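Local coordinates for protein uracil-DNA glycosylase (Epstein-Barr virus, PDB 6LYJ) that belongs to the uracil-DNA glycosylase superfamily, an alpha/beta fold built round a four-stranded parallel sheet, and is crystallised here together with SAUGI, at residues A62-P66 with L152-K156; F44-L48 with W167-H173. Residue numbers count along the deposited sequence, not the author numbering.

Interaction 1: A62-P66 with L152-K156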
loop_
_atom_site.group_PDB
_atom_site.type_symbol
_atom_site.label_atom_id
_atom_site.label_comp_id
_atom_site.label_asym_id
_atom_site.label_seq_id
_atom_site.Cartn_x
_atom_site.Cartn_y
_atom_site.Cartn_z
ATOM N N ALA A 62 -10.712 16.245 13.113
ATOM C CA ALA A 62 -10.855 14.800 13.005
ATOM C C ALA A 62 -9.524 14.143 13.337
ATOM O O ALA A 62 -8.482 14.799 13.407
ATOM C CB ALA A 62 -11.330 14.389 11.607
ATOM N N THR A 63 -9.576 12.825 13.528
ATOM C CA THR A 63 -8.371 12.043 13.766
ATOM C C THR A 63 -7.601 11.865 12.465
ATOM O O THR A 63 -8.162 11.419 11.458
ATOM C CB THR A 63 -8.722 10.674 14.351
ATOM O OG1 THR A 63 -9.607 10.834 15.466
ATOM C CG2 THR A 63 -7.460 9.956 14.808
ATOM N N VAL A 64 -6.313 12.201 12.495
ATOM C CA VAL A 64 -5.437 12.115 11.334
ATOM C C VAL A 64 -4.250 11.228 11.685
ATOM O O VAL A 64 -3.658 11.367 12.762
ATOM C CB VAL A 64 -4.967 13.516 10.885
ATOM C CG1 VAL A 64 -3.968 13.411 9.737
ATOM C CG2 VAL A 64 -6.163 14.376 10.486
ATOM N N TYR A 65 -3.901 10.321 10.771
ATOM C CA TYR A 65 -2.785 9.408 10.949
ATOM C C TYR A 65 -1.714 9.654 9.892
ATOM O O TYR A 65 -2.038 9.993 8.750
ATOM C CB TYR A 65 -3.237 7.938 10.862
ATOM C CG TYR A 65 -4.245 7.516 11.905
ATOM C CD1 TYR A 65 -3.971 7.647 13.260
ATOM C CD2 TYR A 65 -5.469 6.976 11.533
ATOM C CE1 TYR A 65 -4.889 7.249 14.220
ATOM C CE2 TYR A 65 -6.394 6.581 12.480
ATOM C CZ TYR A 65 -6.097 6.719 13.824
ATOM O OH TYR A 65 -7.018 6.330 14.771
ATOM N N PRO A 66 -0.429 9.518 10.247
ATOM C CA PRO A 66 -0.009 9.335 11.639
ATOM C C PRO A 66 0.022 10.678 12.366
ATOM O O PRO A 66 -0.473 11.670 11.819
ATOM C CB PRO A 66 1.388 8.728 11.512
ATOM C CG PRO A 66 1.885 9.181 10.188
ATOM C CD PRO A 66 0.694 9.401 9.300
ATOM N N LEU A 152 1.106 11.323 2.627
ATOM C CA LEU A 152 1.763 11.153 3.918
ATOM C C LEU A 152 0.809 11.203 5.107
ATOM O O LEU A 152 1.225 10.865 6.220
ATOM C CB LEU A 152 2.866 12.208 4.102
ATOM C CG LEU A 152 4.059 12.064 3.152
ATOM C CD1 LEU A 152 5.097 13.157 3.378
ATOM C CD2 LEU A 152 4.690 10.687 3.278
ATOM N N THR A 153 -0.447 11.602 4.909
ATOM C CA THR A 153 -1.426 11.603 5.987
ATOM C C THR A 153 -2.740 11.021 5.481
ATOM O O THR A 153 -2.954 10.873 4.275
ATOM C CB THR A 153 -1.642 13.018 6.560
ATOM O OG1 THR A 153 -1.984 13.919 5.502
ATOM C CG2 THR A 153 -0.379 13.517 7.266
ATOM N N VAL A 154 -3.617 10.674 6.421
ATOM C CA VAL A 154 -4.942 10.160 6.089
ATOM C C VAL A 154 -5.860 10.389 7.285
ATOM O O VAL A 154 -5.437 10.281 8.439
ATOM C CB VAL A 154 -4.877 8.667 5.682
ATOM C CG1 VAL A 154 -4.435 7.795 6.858
ATOM C CG2 VAL A 154 -6.211 8.201 5.114
ATOM N N GLN A 155 -7.122 10.712 7.004
ATOM C CA GLN A 155 -8.122 10.791 8.060
ATOM C C GLN A 155 -8.554 9.386 8.470
ATOM O O GLN A 155 -8.680 8.492 7.628
ATOM C CB GLN A 155 -9.333 11.609 7.607
ATOM C CG GLN A 155 -10.363 11.842 8.713
ATOM C CD GLN A 155 -11.594 12.599 8.243
ATOM O OE1 GLN A 155 -11.512 13.483 7.389
ATOM N NE2 GLN A 155 -12.745 12.260 8.811
ATOM N N LYS A 156 -8.743 9.193 9.774
ATOM C CA LYS A 156 -9.162 7.905 10.317
ATOM C C LYS A 156 -10.347 7.325 9.554
ATOM O O LYS A 156 -11.360 7.996 9.349
ATOM C CB LYS A 156 -9.521 8.064 11.795
ATOM C CG LYS A 156 -10.252 6.874 12.394
ATOM C CD LYS A 156 -10.664 7.160 13.826
ATOM C CE LYS A 156 -11.555 6.059 14.380
ATOM N NZ LYS A 156 -12.162 6.447 15.684
#
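Ala62 lies at the open end of this pairing, its CB 3.8 Å from NE2 of Gln155. At Thr63 the backbone engages: Thr63 O accepts a nearly straight hydrogen bond from Lys156 N (2.9 Å), and Thr63 CB lies 3.7 Å from Lys156 CB. Val64 pairs with Gln155 at a non-hydrogen-bonded position, the two CA atoms 4.4 Å apart, and Val64 CA makes a CA-H...O contact of 3.4 Å with Val154 O. The result is a short two-stranded antiparallel ribbon, separate from the parallel sheet of this alpha/beta fold. Val64 and Gln155 occupy one face of it; on that side Val64 also touches Arg59 of helix 42-59, and its CG1 lies 4.0 Å from Thr153 CB. Tyr65 is the hydrogen-bonded partner of Val154: Tyr65 N donates to Val154 O (2.8 Å) and Val154 N donates to Tyr65 O (2.9 Å, more bent). Both side chains lie on the other face, where the tyrosine ring slants back along the ribbon until Tyr65 CE2 is 3.5 Å from Lys156 CB. A cis peptide then leads into Pro66, whose CD packs 3.5 Å from Leu152 O and whose carbonyl accepts a hydrogen bond from Arg59.

Interaction 2: F44-L48 with W167-H173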
loop_
_atom_site.group_PDB
_atom_site.type_symbol
_atom_site.label_atom_id
_atom_site.label_comp_id
_atom_site.label_asym_id
_atom_site.label_seq_id
_atom_site.Cartn_x
_atom_site.Cartn_y
_atom_site.Cartn_z
ATOM N N PHE A 44 8.985 26.577 -3.055
ATOM C CA PHE A 44 8.672 25.191 -2.720
ATOM C C PHE A 44 8.621 24.991 -1.212
ATOM O O PHE A 44 7.810 24.202 -0.713
ATOM C CB PHE A 44 9.676 24.230 -3.356
ATOM C CG PHE A 44 9.331 23.841 -4.766
ATOM C CD1 PHE A 44 8.469 24.618 -5.523
ATOM C CD2 PHE A 44 9.827 22.669 -5.315
ATOM C CE1 PHE A 44 8.136 24.254 -6.814
ATOM C CE2 PHE A 44 9.497 22.296 -6.604
ATOM C CZ PHE A 44 8.649 23.088 -7.355
ATOM N N GLN A 45 9.480 25.701 -0.471
ATOM C CA GLN A 45 9.389 25.672 0.984
ATOM C C GLN A 45 8.027 26.161 1.451
ATOM O O GLN A 45 7.412 25.558 2.336
ATOM C CB GLN A 45 10.491 26.530 1.606
ATOM C CG GLN A 45 11.904 26.007 1.418
ATOM C CD GLN A 45 12.946 26.981 1.931
ATOM O OE1 GLN A 45 12.893 27.411 3.082
ATOM N NE2 GLN A 45 13.902 27.335 1.077
ATOM N N ARG A 46 7.532 27.245 0.847
ATOM C CA ARG A 46 6.237 27.785 1.251
ATOM C C ARG A 46 5.100 26.840 0.878
ATOM O O ARG A 46 4.137 26.694 1.637
ATOM C CB ARG A 46 6.029 29.162 0.621
ATOM C CG ARG A 46 6.848 30.252 1.287
ATOM C CD ARG A 46 6.802 31.559 0.511
ATOM N NE ARG A 46 5.449 32.093 0.392
ATOM C CZ ARG A 46 5.151 33.214 -0.257
ATOM N NH1 ARG A 46 6.112 33.906 -0.840
ATOM N NH2 ARG A 46 3.901 33.649 -0.323
ATOM N N LYS A 47 5.199 26.177 -0.276
ATOM C CA LYS A 47 4.171 25.217 -0.679
ATOM C C LYS A 47 4.126 24.017 0.266
ATOM O O LYS A 47 3.040 23.562 0.667
ATOM C CB LYS A 47 4.420 24.775 -2.124
ATOM C CG LYS A 47 4.200 25.885 -3.145
ATOM C CD LYS A 47 4.885 25.592 -4.477
ATOM C CE LYS A 47 4.206 24.456 -5.214
ATOM N NZ LYS A 47 2.805 24.798 -5.565
ATOM N N LEU A 48 5.295 23.494 0.647
ATOM C CA LEU A 48 5.325 22.421 1.638
ATOM C C LEU A 48 4.762 22.896 2.976
ATOM O O LEU A 48 3.976 22.184 3.620
ATOM C CB LEU A 48 6.750 21.895 1.797
ATOM C CG LEU A 48 6.959 20.875 2.918
ATOM C CD1 LEU A 48 6.063 19.661 2.720
ATOM C CD2 LEU A 48 8.425 20.465 2.996
ATOM N N TRP A 167 0.133 16.511 -0.848
ATOM C CA TRP A 167 1.229 15.582 -0.584
ATOM C C TRP A 167 1.816 15.026 -1.877
ATOM O O TRP A 167 3.024 14.780 -1.958
ATOM C CB TRP A 167 0.763 14.433 0.317
ATOM C CG TRP A 167 0.608 14.783 1.780
ATOM C CD1 TRP A 167 -0.491 14.559 2.564
ATOM C CD2 TRP A 167 1.580 15.412 2.627
ATOM N NE1 TRP A 167 -0.261 15.005 3.840
ATOM C CE2 TRP A 167 1.002 15.535 3.906
ATOM C CE3 TRP A 167 2.882 15.888 2.426
ATOM C CZ2 TRP A 167 1.680 16.110 4.981
ATOM C CZ3 TRP A 167 3.553 16.459 3.495
ATOM C CH2 TRP A 167 2.951 16.566 4.755
ATOM N N ALA A 168 0.971 14.790 -2.887
ATOM C CA ALA A 168 1.444 14.157 -4.116
ATOM C C ALA A 168 2.481 15.018 -4.829
ATOM O O ALA A 168 3.471 14.497 -5.357
ATOM C CB ALA A 168 0.265 13.855 -5.045
ATOM N N TRP A 169 2.283 16.338 -4.844
ATOM C CA TRP A 169 3.307 17.232 -5.383
ATOM C C TRP A 169 4.635 17.054 -4.652
ATOM O O TRP A 169 5.697 16.935 -5.282
ATOM C CB TRP A 169 2.831 18.685 -5.288
ATOM C CG TRP A 169 3.953 19.671 -5.296
ATOM C CD1 TRP A 169 4.597 20.171 -6.389
ATOM C CD2 TRP A 169 4.584 20.256 -4.152
ATOM N NE1 TRP A 169 5.587 21.040 -5.996
ATOM C CE2 TRP A 169 5.601 21.107 -4.627
ATOM C CE3 TRP A 169 4.387 20.143 -2.771
ATOM C CZ2 TRP A 169 6.418 21.844 -3.771
ATOM C CZ3 TRP A 169 5.204 20.874 -1.923
ATOM C CH2 TRP A 169 6.202 21.714 -2.427
ATOM N N PHE A 170 4.587 16.976 -3.320
ATOM C CA PHE A 170 5.817 16.892 -2.540
ATOM C C PHE A 170 6.528 15.567 -2.779
ATOM O O PHE A 170 7.741 15.539 -3.013
ATOM C CB PHE A 170 5.522 17.089 -1.052
ATOM C CG PHE A 170 6.713 16.834 -0.163
ATOM C CD1 PHE A 170 7.838 17.641 -0.247
ATOM C CD2 PHE A 170 6.708 15.793 0.753
ATOM C CE1 PHE A 170 8.946 17.409 0.562
ATOM C CE2 PHE A 170 7.812 15.559 1.571
ATOM C CZ PHE A 170 8.928 16.369 1.474
ATOM N N THR A 171 5.794 14.451 -2.704
ATOM C CA THR A 171 6.446 13.153 -2.865
ATOM C C THR A 171 6.891 12.915 -4.307
ATOM O O THR A 171 7.922 12.267 -4.527
ATOM C CB THR A 171 5.536 12.022 -2.371
ATOM O OG1 THR A 171 4.255 12.092 -3.011
ATOM C CG2 THR A 171 5.357 12.113 -0.860
ATOM N N ASP A 172 6.150 13.431 -5.298
ATOM C CA ASP A 172 6.648 13.442 -6.670
ATOM C C ASP A 172 7.998 14.142 -6.750
ATOM O O ASP A 172 8.937 13.647 -7.390
ATOM C CB ASP A 172 5.647 14.139 -7.596
ATOM C CG ASP A 172 4.514 13.229 -8.047
ATOM O OD1 ASP A 172 4.491 12.040 -7.668
ATOM O OD2 ASP A 172 3.641 13.724 -8.788
ATOM N N HIS A 173 8.100 15.322 -6.130
ATOM C CA HIS A 173 9.357 16.059 -6.183
ATOM C C HIS A 173 10.470 15.278 -5.491
ATOM O O HIS A 173 11.608 15.240 -5.978
ATOM C CB HIS A 173 9.174 17.442 -5.555
ATOM C CG HIS A 173 10.390 18.315 -5.631
ATOM N ND1 HIS A 173 10.826 18.885 -6.808
ATOM C CD2 HIS A 173 11.243 18.741 -4.670
ATOM C CE1 HIS A 173 11.905 19.610 -6.571
ATOM N NE2 HIS A 173 12.177 19.540 -5.281
#
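Ring-to-ring contacts dominate where these two helical segments meet. Phe44, Trp169 and His173 form an aromatic cluster held by two successive T-shaped contacts: the indole of Trp169 turns its edge to the face of Phe44 (centroid of its five-membered ring to that of Phe44 5.2 Å, planes at 84°), and Phe44 in turn points its own edge at the face of His173 (centroids 5.0 Å apart, again 84°). Trp169 and His173 are one helical turn apart, so Phe44 can meet both. A cation-pi interaction comes next: Lys47 NZ sits over the five-membered ring of Trp169, 4.8 Å from its centroid and only 15° off the normal, and Lys47 CB lies 3.6 Å from Trp169 CH2. Apolar packing of Leu48 against three aromatic rings completes the contact. Leu48 CD1 makes a CH-pi contact over the face of Phe170, 4.1 Å from the ring centroid, and also lies 4.1 Å from Trp167 CZ3; Leu48 CB is 4.2 Å from Trp169 CZ3. No hydrogen bond crosses between the segments. The axes approach to 10.9 Å, a wide spacing filled by the large rings, and run in roughly opposing directions at 134°. This is aromatic-rich helix-helix packing, which in this alpha/beta glycosylase fold joins the early helix 42-59 to helix 167-181.

Overall arrangement
Along the chain the order is 44-48, 62-66, 152-156, 167-173, so interaction 2 brackets interaction 1. Helix 42-59 supplies one side of interaction 2 and leads into strand 64-65 of interaction 1; strand 154-155 is followed by helix 167-181. The same two regions of the chain are therefore brought together twice, by a strand pair and by a helix pair; the centres of interactions 1 and 2 lie about 18 Å apart. The two interactions also touch, through their later segments: Thr153 OG1 probably hydrogen-bonds Trp167 NE1 (2.6 Å), and Leu152 CD1 packs 4.1 Å from Phe170 CE2. Strands 85-89 and 145-149 of the parallel sheet lie in the chain between these regions, which the two contacts join.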